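Local atomic coordinates of afamin (Homo sapiens, PDB entry 6FAK), a protein that carries hydrophobic molecules in body fluids, binds vitamin E and keeps lipid-modified Wnt proteins soluble and active. Residues T159-F164 and V188-L192; L429-M433 and V457-L461; Y498-F503 and N532-H538. All blocks are in the same frame, centred on the assembly; numbering follows the deposited sequence.

Contact 1 (T159-F164 and V188-L192)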
loop_
_atom_site.group_PDB
_atom_site.type_symbol
_atom_site.label_atom_id
_atom_site.label_comp_id
_atom_site.label_asym_id
_atom_site.label_seq_id
_atom_site.Cartn_x
_atom_site.Cartn_y
_atom_site.Cartn_z
ATOM N N THR A 159 -2.774 -12.460 -10.421
ATOM C CA THR A 159 -4.126 -12.659 -9.959
ATOM C C THR A 159 -5.084 -11.584 -10.484
ATOM O O THR A 159 -6.245 -11.883 -10.903
ATOM C CB THR A 159 -4.170 -12.718 -8.415
ATOM O OG1 THR A 159 -3.406 -13.846 -7.981
ATOM C CG2 THR A 159 -5.606 -12.849 -7.899
ATOM N N VAL A 160 -4.633 -10.341 -10.426
ATOM C CA VAL A 160 -5.400 -9.237 -10.971
ATOM C C VAL A 160 -5.669 -9.465 -12.481
ATOM O O VAL A 160 -6.796 -9.299 -12.913
ATOM C CB VAL A 160 -4.731 -7.866 -10.599
ATOM C CG1 VAL A 160 -5.284 -6.713 -11.414
ATOM C CG2 VAL A 160 -4.977 -7.587 -9.128
ATOM N N ALA A 161 -4.668 -9.887 -13.260
ATOM C CA ALA A 161 -4.843 -10.140 -14.705
ATOM C C ALA A 161 -5.852 -11.236 -14.945
ATOM O O ALA A 161 -6.687 -11.093 -15.850
ATOM C CB ALA A 161 -3.523 -10.516 -15.379
ATOM N N VAL A 162 -5.799 -12.280 -14.127
ATOM C CA VAL A 162 -6.761 -13.401 -14.212
ATOM C C VAL A 162 -8.212 -12.912 -13.991
ATOM O O VAL A 162 -9.101 -13.233 -14.769
ATOM C CB VAL A 162 -6.410 -14.546 -13.222
ATOM C CG1 VAL A 162 -7.560 -15.522 -13.052
ATOM C CG2 VAL A 162 -5.190 -15.307 -13.721
ATOM N N HIS A 163 -8.431 -12.167 -12.916
ATOM C CA HIS A 163 -9.741 -11.625 -12.614
ATOM C C HIS A 163 -10.227 -10.617 -13.654
ATOM O O HIS A 163 -11.422 -10.630 -14.021
ATOM C CB HIS A 163 -9.773 -11.118 -11.202
ATOM C CG HIS A 163 -9.832 -12.241 -10.230
ATOM N ND1 HIS A 163 -10.993 -12.585 -9.575
ATOM C CD2 HIS A 163 -8.933 -13.206 -9.931
ATOM C CE1 HIS A 163 -10.773 -13.656 -8.832
ATOM N NE2 HIS A 163 -9.530 -14.053 -9.031
ATOM N N PHE A 164 -9.298 -9.823 -14.188
ATOM C CA PHE A 164 -9.643 -8.900 -15.233
ATOM C C PHE A 164 -10.098 -9.661 -16.482
ATOM O O PHE A 164 -11.089 -9.290 -17.092
ATOM C CB PHE A 164 -8.549 -7.853 -15.483
ATOM C CG PHE A 164 -8.787 -6.535 -14.740
ATOM C CD1 PHE A 164 -9.901 -5.748 -15.029
ATOM C CD2 PHE A 164 -7.890 -6.074 -13.762
ATOM C CE1 PHE A 164 -10.105 -4.537 -14.371
ATOM C CE2 PHE A 164 -8.077 -4.845 -13.117
ATOM C CZ PHE A 164 -9.199 -4.085 -13.408
ATOM N N VAL A 188 -12.100 -5.670 -8.655
ATOM C CA VAL A 188 -10.771 -6.093 -9.083
ATOM C C VAL A 188 -9.797 -4.937 -8.781
ATOM O O VAL A 188 -8.700 -5.165 -8.258
ATOM C CB VAL A 188 -10.694 -6.475 -10.562
ATOM C CG1 VAL A 188 -9.327 -7.034 -10.882
ATOM C CG2 VAL A 188 -11.750 -7.549 -10.931
ATOM N N THR A 189 -10.198 -3.727 -9.132
ATOM C CA THR A 189 -9.426 -2.504 -8.832
ATOM C C THR A 189 -9.193 -2.276 -7.343
ATOM O O THR A 189 -8.060 -1.897 -6.934
ATOM C CB THR A 189 -10.111 -1.289 -9.457
ATOM O OG1 THR A 189 -10.132 -1.549 -10.869
ATOM C CG2 THR A 189 -9.355 0.022 -9.168
ATOM N N GLN A 190 -10.224 -2.517 -6.536
ATOM C CA GLN A 190 -10.086 -2.393 -5.096
ATOM C C GLN A 190 -9.073 -3.388 -4.516
ATOM O O GLN A 190 -8.342 -3.068 -3.576
ATOM C CB GLN A 190 -11.429 -2.518 -4.405
ATOM C CG GLN A 190 -12.309 -1.313 -4.735
ATOM C CD GLN A 190 -13.741 -1.421 -4.210
ATOM O OE1 GLN A 190 -14.281 -2.525 -3.990
ATOM N NE2 GLN A 190 -14.363 -0.254 -4.001
ATOM N N TYR A 191 -9.083 -4.607 -5.036
ATOM C CA TYR A 191 -8.150 -5.634 -4.620
ATOM C C TYR A 191 -6.701 -5.171 -4.903
ATOM O O TYR A 191 -5.811 -5.157 -4.027
ATOM C CB TYR A 191 -8.454 -6.899 -5.377
ATOM C CG TYR A 191 -7.597 -8.048 -4.977
ATOM C CD1 TYR A 191 -7.914 -8.791 -3.855
ATOM C CD2 TYR A 191 -6.479 -8.411 -5.724
ATOM C CE1 TYR A 191 -7.144 -9.872 -3.479
ATOM C CE2 TYR A 191 -5.690 -9.494 -5.355
ATOM C CZ TYR A 191 -6.020 -10.220 -4.228
ATOM O OH TYR A 191 -5.260 -11.310 -3.826
ATOM N N LEU A 192 -6.507 -4.738 -6.142
ATOM C CA LEU A 192 -5.216 -4.267 -6.589
ATOM C C LEU A 192 -4.752 -3.097 -5.674
ATOM O O LEU A 192 -3.646 -3.131 -5.158
ATOM C CB LEU A 192 -5.272 -3.870 -8.083
ATOM C CG LEU A 192 -4.046 -3.081 -8.551
ATOM C CD1 LEU A 192 -2.823 -3.964 -8.496
ATOM C CD2 LEU A 192 -4.246 -2.523 -9.946
#
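Val188 pushes its CG1 methyl onto one face of the Phe164 ring, a CH-pi contact 3.6 Å from the ring centroid between two helices of the all-helical albumin fold. They form an antiparallel hairpin, helix 154-171 followed directly by helix 177-209, with local axes 10.1 Å apart and 176° between their directions. The methyl sits off-centre, nearest CD2 and CE2, while Thr189 OG1 comes to the ring edge 3.7 Å from Phe164 CZ. The first torsion of Phe164 (chi1 -96°) is off the usual staggered value and carries the ring out over Val188. An alanine at this position would remove the ring, and would probably leave Val188 CG1 facing a gap and the hairpin less firmly packed on this side. Beta-branched Val160 serves two neighbours at once: CG1 faces Val188 CG1, and CG2 wedges between Leu192 CB and the edge of the Tyr191 ring. Compact valines suit the closest backbone approach, where the Val160 and Val188 CA atoms are 6.5 Å apart.

Further out, Phe141 of helix 134-148 meets the Phe164 ring, and the experimentally assigned Cys171-Cys180 disulfide ties the two helices near their connection. His163 lends only its CB to Val188, its NE2 bonding to Glu288. The Tyr191 hydroxyl, at the far end of the ring, hydrogen-bonds through OH to Gln291 OE1 of helix 288-295.

Contact 2 (L429-M433 and V457-L461)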
loop_
_atom_site.group_PDB
_atom_site.type_symbol
_atom_site.label_atom_id
_atom_site.label_comp_id
_atom_site.label_asym_id
_atom_site.label_seq_id
_atom_site.Cartn_x
_atom_site.Cartn_y
_atom_site.Cartn_z
ATOM N N LEU A 429 -4.162 10.847 -0.928
ATOM C CA LEU A 429 -3.994 10.566 0.500
ATOM C C LEU A 429 -5.264 10.798 1.319
ATOM O O LEU A 429 -5.586 10.035 2.240
ATOM C CB LEU A 429 -2.837 11.423 1.061
ATOM C CG LEU A 429 -1.461 11.054 0.562
ATOM C CD1 LEU A 429 -0.404 12.077 1.028
ATOM C CD2 LEU A 429 -1.052 9.692 1.056
ATOM N N GLY A 430 -5.982 11.877 1.001
ATOM C CA GLY A 430 -7.255 12.136 1.601
ATOM C C GLY A 430 -8.289 11.046 1.321
ATOM O O GLY A 430 -8.998 10.611 2.250
ATOM N N GLU A 431 -8.391 10.606 0.068
ATOM C CA GLU A 431 -9.325 9.522 -0.285
ATOM C C GLU A 431 -8.940 8.243 0.424
ATOM O O GLU A 431 -9.793 7.600 1.030
ATOM C CB GLU A 431 -9.433 9.266 -1.807
ATOM C CG GLU A 431 -10.696 9.840 -2.450
ATOM C CD GLU A 431 -12.009 9.157 -2.021
ATOM O OE1 GLU A 431 -13.007 9.864 -1.813
ATOM O OE2 GLU A 431 -12.067 7.922 -1.902
ATOM N N LYS A 432 -7.661 7.895 0.383
ATOM C CA LYS A 432 -7.180 6.740 1.115
ATOM C C LYS A 432 -7.450 6.844 2.620
ATOM O O LYS A 432 -7.872 5.868 3.244
ATOM C CB LYS A 432 -5.697 6.513 0.869
ATOM C CG LYS A 432 -5.446 6.000 -0.530
ATOM C CD LYS A 432 -3.970 5.980 -0.934
ATOM C CE LYS A 432 -3.831 5.778 -2.455
ATOM N NZ LYS A 432 -2.452 6.041 -2.980
ATOM N N MET A 433 -7.258 8.012 3.219
ATOM C CA MET A 433 -7.560 8.136 4.648
ATOM C C MET A 433 -9.054 7.860 4.940
ATOM O O MET A 433 -9.366 7.110 5.853
ATOM C CB MET A 433 -7.138 9.483 5.182
ATOM C CG MET A 433 -7.348 9.677 6.664
ATOM S SD MET A 433 -6.363 8.530 7.663
ATOM C CE MET A 433 -4.785 9.351 7.633
ATOM N N VAL A 457 -1.818 4.813 4.962
ATOM C CA VAL A 457 -1.716 6.130 4.323
ATOM C C VAL A 457 -0.296 6.693 4.507
ATOM O O VAL A 457 0.347 7.099 3.536
ATOM C CB VAL A 457 -2.748 7.109 4.926
ATOM C CG1 VAL A 457 -2.607 8.503 4.329
ATOM C CG2 VAL A 457 -4.152 6.579 4.646
ATOM N N PHE A 458 0.205 6.683 5.746
ATOM C CA PHE A 458 1.511 7.323 6.032
ATOM C C PHE A 458 2.642 6.493 5.454
ATOM O O PHE A 458 3.714 7.034 5.109
ATOM C CB PHE A 458 1.625 7.754 7.521
ATOM C CG PHE A 458 0.488 8.680 7.915
ATOM C CD1 PHE A 458 0.409 9.984 7.373
ATOM C CD2 PHE A 458 -0.570 8.233 8.696
ATOM C CE1 PHE A 458 -0.667 10.847 7.665
ATOM C CE2 PHE A 458 -1.649 9.075 8.997
ATOM C CZ PHE A 458 -1.702 10.379 8.484
ATOM N N GLY A 459 2.372 5.219 5.208
ATOM C CA GLY A 459 3.284 4.400 4.396
ATOM C C GLY A 459 3.427 4.827 2.955
ATOM O O GLY A 459 4.520 4.805 2.404
ATOM N N GLU A 460 2.313 5.219 2.344
ATOM C CA GLU A 460 2.302 5.808 0.989
ATOM C C GLU A 460 3.067 7.151 0.961
ATOM O O GLU A 460 3.857 7.424 0.056
ATOM C CB GLU A 460 0.863 6.077 0.570
ATOM C CG GLU A 460 0.632 6.030 -0.920
ATOM C CD GLU A 460 0.129 4.685 -1.418
ATOM O OE1 GLU A 460 -0.430 3.877 -0.633
ATOM O OE2 GLU A 460 0.290 4.462 -2.624
ATOM N N LEU A 461 2.776 7.990 1.949
ATOM C CA LEU A 461 3.374 9.298 2.096
ATOM C C LEU A 461 4.896 9.293 2.266
ATOM O O LEU A 461 5.594 10.119 1.731
ATOM C CB LEU A 461 2.777 9.971 3.354
ATOM C CG LEU A 461 3.153 11.403 3.751
ATOM C CD1 LEU A 461 2.987 12.322 2.591
ATOM C CD2 LEU A 461 2.222 11.878 4.858
#
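Val457 and Leu429 give up the most surface here, and they meet methyl to methyl, Leu429 CD2 lying 3.8 Å from Val457 CG1. Val457 is small enough to come close to the opposing backbone: its other branch, CG2, rests 3.7 Å from Met433 N. Leucine suits position 429 because its fork reaches two places, CD2 toward the valine and CD1 to Leu461 CD1, 3.7 Å away. Met433, third in buried area, bends at chi2 (63°) and chi3 and thereby swings CE across Val457 to the Phe458 ring, 3.4 Å from CZ and obliquely placed. A flexible thioether chain can follow such a curved path.

At the outer margin, the extended Lys432 chain carries NZ to Glu460, making a salt bridge 3.2 Å from OE2. The ammonium lies above the flat face of the carboxylate, not in its plane, and OE2 has a second cationic partner in Lys200 of helix 177-209. Two lysines around one carboxylate would be expected to stabilise its negative charge. An apolar seam with a charged border thus joins helices 423-440 and 446-462, whose segments run at 160°, as an antiparallel helical hairpin of the third albumin domain, pinned near its turn by the Cys440-Cys449 disulfide.

Contact 3 (Y498-F503 and N532-H538)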
loop_
_atom_site.group_PDB
_atom_site.type_symbol
_atom_site.label_atom_id
_atom_site.label_comp_id
_atom_site.label_asym_id
_atom_site.label_seq_id
_atom_site.Cartn_x
_atom_site.Cartn_y
_atom_site.Cartn_z
ATOM N N TYR A 498 5.677 27.770 4.670
ATOM C CA TYR A 498 5.279 27.546 3.315
ATOM C C TYR A 498 4.781 28.831 2.644
ATOM O O TYR A 498 4.002 29.556 3.205
ATOM C CB TYR A 498 4.189 26.457 3.262
ATOM C CG TYR A 498 3.585 26.241 1.902
ATOM C CD1 TYR A 498 4.248 25.515 0.902
ATOM C CD2 TYR A 498 2.320 26.716 1.613
ATOM C CE1 TYR A 498 3.640 25.315 -0.348
ATOM C CE2 TYR A 498 1.743 26.522 0.369
ATOM C CZ TYR A 498 2.410 25.819 -0.587
ATOM O OH TYR A 498 1.778 25.589 -1.787
ATOM N N VAL A 499 5.219 29.040 1.413
ATOM C CA VAL A 499 4.683 30.071 0.512
ATOM C C VAL A 499 4.364 29.424 -0.835
ATOM O O VAL A 499 5.235 28.825 -1.444
ATOM C CB VAL A 499 5.698 31.256 0.324
ATOM C CG1 VAL A 499 5.174 32.312 -0.685
ATOM C CG2 VAL A 499 5.970 31.921 1.690
ATOM N N PRO A 500 3.092 29.495 -1.281
ATOM C CA PRO A 500 2.670 28.786 -2.504
ATOM C C PRO A 500 3.234 29.465 -3.760
ATOM O O PRO A 500 3.565 30.644 -3.707
ATOM C CB PRO A 500 1.146 28.972 -2.483
ATOM C CG PRO A 500 0.958 30.273 -1.782
ATOM C CD PRO A 500 1.990 30.268 -0.686
ATOM N N PRO A 501 3.320 28.741 -4.880
ATOM C CA PRO A 501 3.492 29.422 -6.152
ATOM C C PRO A 501 2.221 30.206 -6.515
ATOM O O PRO A 501 1.235 30.120 -5.815
ATOM C CB PRO A 501 3.663 28.260 -7.103
ATOM C CG PRO A 501 2.656 27.260 -6.569
ATOM C CD PRO A 501 2.784 27.354 -5.087
ATOM N N PRO A 502 2.256 31.011 -7.599
ATOM C CA PRO A 502 0.996 31.583 -8.061
ATOM C C PRO A 502 0.101 30.459 -8.531
ATOM O O PRO A 502 0.621 29.389 -8.918
ATOM C CB PRO A 502 1.410 32.443 -9.285
ATOM C CG PRO A 502 2.896 32.489 -9.273
ATOM C CD PRO A 502 3.388 31.324 -8.471
ATOM N N PHE A 503 -1.196 30.668 -8.451
ATOM C CA PHE A 503 -2.174 29.773 -8.990
ATOM C C PHE A 503 -3.027 30.530 -10.008
ATOM O O PHE A 503 -3.456 31.648 -9.741
ATOM C CB PHE A 503 -3.112 29.250 -7.915
ATOM C CG PHE A 503 -2.453 28.355 -6.916
ATOM C CD1 PHE A 503 -2.027 27.055 -7.267
ATOM C CD2 PHE A 503 -2.209 28.797 -5.648
ATOM C CE1 PHE A 503 -1.380 26.218 -6.324
ATOM C CE2 PHE A 503 -1.556 27.978 -4.710
ATOM C CZ PHE A 503 -1.187 26.684 -5.054
ATOM N N ASN A 532 -6.075 23.048 -3.512
ATOM C CA ASN A 532 -5.507 24.298 -4.075
ATOM C C ASN A 532 -5.911 25.550 -3.275
ATOM O O ASN A 532 -5.092 26.437 -3.010
ATOM C CB ASN A 532 -5.829 24.442 -5.571
ATOM C CG ASN A 532 -5.133 23.393 -6.416
ATOM O OD1 ASN A 532 -3.979 23.035 -6.132
ATOM N ND2 ASN A 532 -5.794 22.916 -7.458
ATOM N N LEU A 533 -7.157 25.585 -2.825
ATOM C CA LEU A 533 -7.632 26.674 -1.977
ATOM C C LEU A 533 -6.857 26.799 -0.659
ATOM O O LEU A 533 -6.499 27.952 -0.229
ATOM C CB LEU A 533 -9.122 26.510 -1.685
ATOM C CG LEU A 533 -9.782 27.688 -0.998
ATOM C CD1 LEU A 533 -9.797 28.929 -1.890
ATOM C CD2 LEU A 533 -11.188 27.259 -0.585
ATOM N N VAL A 534 -6.588 25.640 -0.039
ATOM C CA VAL A 534 -5.878 25.575 1.221
ATOM C C VAL A 534 -4.430 26.026 1.007
ATOM O O VAL A 534 -3.896 26.727 1.854
ATOM C CB VAL A 534 -5.926 24.194 1.925
ATOM C CG1 VAL A 534 -5.114 24.210 3.178
ATOM C CG2 VAL A 534 -7.351 23.839 2.355
ATOM N N LYS A 535 -3.804 25.627 -0.105
ATOM C CA LYS A 535 -2.434 26.107 -0.433
ATOM C C LYS A 535 -2.473 27.609 -0.600
ATOM O O LYS A 535 -1.654 28.349 -0.011
ATOM C CB LYS A 535 -1.910 25.464 -1.710
ATOM C CG LYS A 535 -1.511 24.013 -1.537
ATOM C CD LYS A 535 -1.049 23.380 -2.813
ATOM C CE LYS A 535 -0.590 21.975 -2.548
ATOM N NZ LYS A 535 -0.090 21.341 -3.768
ATOM N N LEU A 536 -3.433 28.065 -1.382
ATOM C CA LEU A 536 -3.532 29.506 -1.672
ATOM C C LEU A 536 -3.728 30.359 -0.383
ATOM O O LEU A 536 -3.040 31.365 -0.181
ATOM C CB LEU A 536 -4.612 29.773 -2.686
ATOM C CG LEU A 536 -4.852 31.299 -2.908
ATOM C CD1 LEU A 536 -3.655 32.004 -3.510
ATOM C CD2 LEU A 536 -6.098 31.471 -3.756
ATOM N N LYS A 537 -4.604 29.894 0.489
ATOM C CA LYS A 537 -5.014 30.576 1.706
ATOM C C LYS A 537 -4.538 29.836 2.973
ATOM O O LYS A 537 -5.280 29.733 3.960
ATOM C CB LYS A 537 -6.538 30.666 1.691
ATOM C CG LYS A 537 -7.132 31.394 0.498
ATOM C CD LYS A 537 -6.701 32.844 0.499
ATOM C CE LYS A 537 -7.741 33.733 -0.198
ATOM N NZ LYS A 537 -7.077 34.917 -0.788
ATOM N N HIS A 538 -3.321 29.298 2.917
ATOM C CA HIS A 538 -2.725 28.544 4.030
ATOM C C HIS A 538 -2.715 29.280 5.381
ATOM O O HIS A 538 -2.762 28.621 6.430
ATOM C CB HIS A 538 -1.288 28.079 3.679
ATOM C CG HIS A 538 -0.296 29.197 3.543
ATOM N ND1 HIS A 538 0.559 29.561 4.566
ATOM C CD2 HIS A 538 -0.012 30.024 2.508
ATOM C CE1 HIS A 538 1.302 30.578 4.173
ATOM N NE2 HIS A 538 0.978 30.886 2.936
#
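Tyr498, Pro500 and Phe503 pack an extended, proline-rich loop against Lys535 and Leu536 at the C-terminal end of helix 521-536 and His538 just beyond it, in the third albumin domain. Phe503 has the largest buried area. Its CZ abuts Lys535 CB at 3.6 Å, CD2 lies 3.9 Å from Leu536 CB, and the carbonyl oxygen of Asn532 is over one ring face. The ring thus touches Asn532 and, one turn on, Lys535 and Leu536, which suits a broad, flat, apolar side chain. Lysine suits position 535 because its aliphatic chain, extended beyond CG, passes Tyr498 OH (3.7 Å from CG) before NZ bonds to Leu421 O and Thr423 OG1, so the buried ammonium is satisfied. Rigid Pro500 sets CG 3.7 Å from Lys535 O. His538 is modelled in two conformations; in one, the edge of Tyr498 meets the imidazole face in a T-shaped pair, planes at 81°, so the pairing is probably not permanent.

Helix 376-417 flanks Lys535 through Thr415, and Leu545 of helix 542-560 packs on Val534. On the loop side, Phe503 begins strand 503-504 and makes backbone hydrogen bonds with Phe585 of strand 584-585, in a C-terminal tail that is probably an expression-tag remnant.

How the contacts relate
Along the chain the three contacts follow in series, and none touches another. Contact 1 lies where the first albumin domain passes into the second through helix 177-209; contacts 2 and 3 both belong to the third. The centres of contacts 1 and 2 are about 21 Å apart, as are those of 2 and 3, while 1 and 3 are separated by about 38 Å. The same helix 177-209 runs on to border contact 2 through Lys200. Helix 376-417 and Leu421 border both contacts 2 and 3. Two helical hairpins and a loop packed on a helix end thus mark out this largely helical carrier, from the first-second domain passage to the third domain.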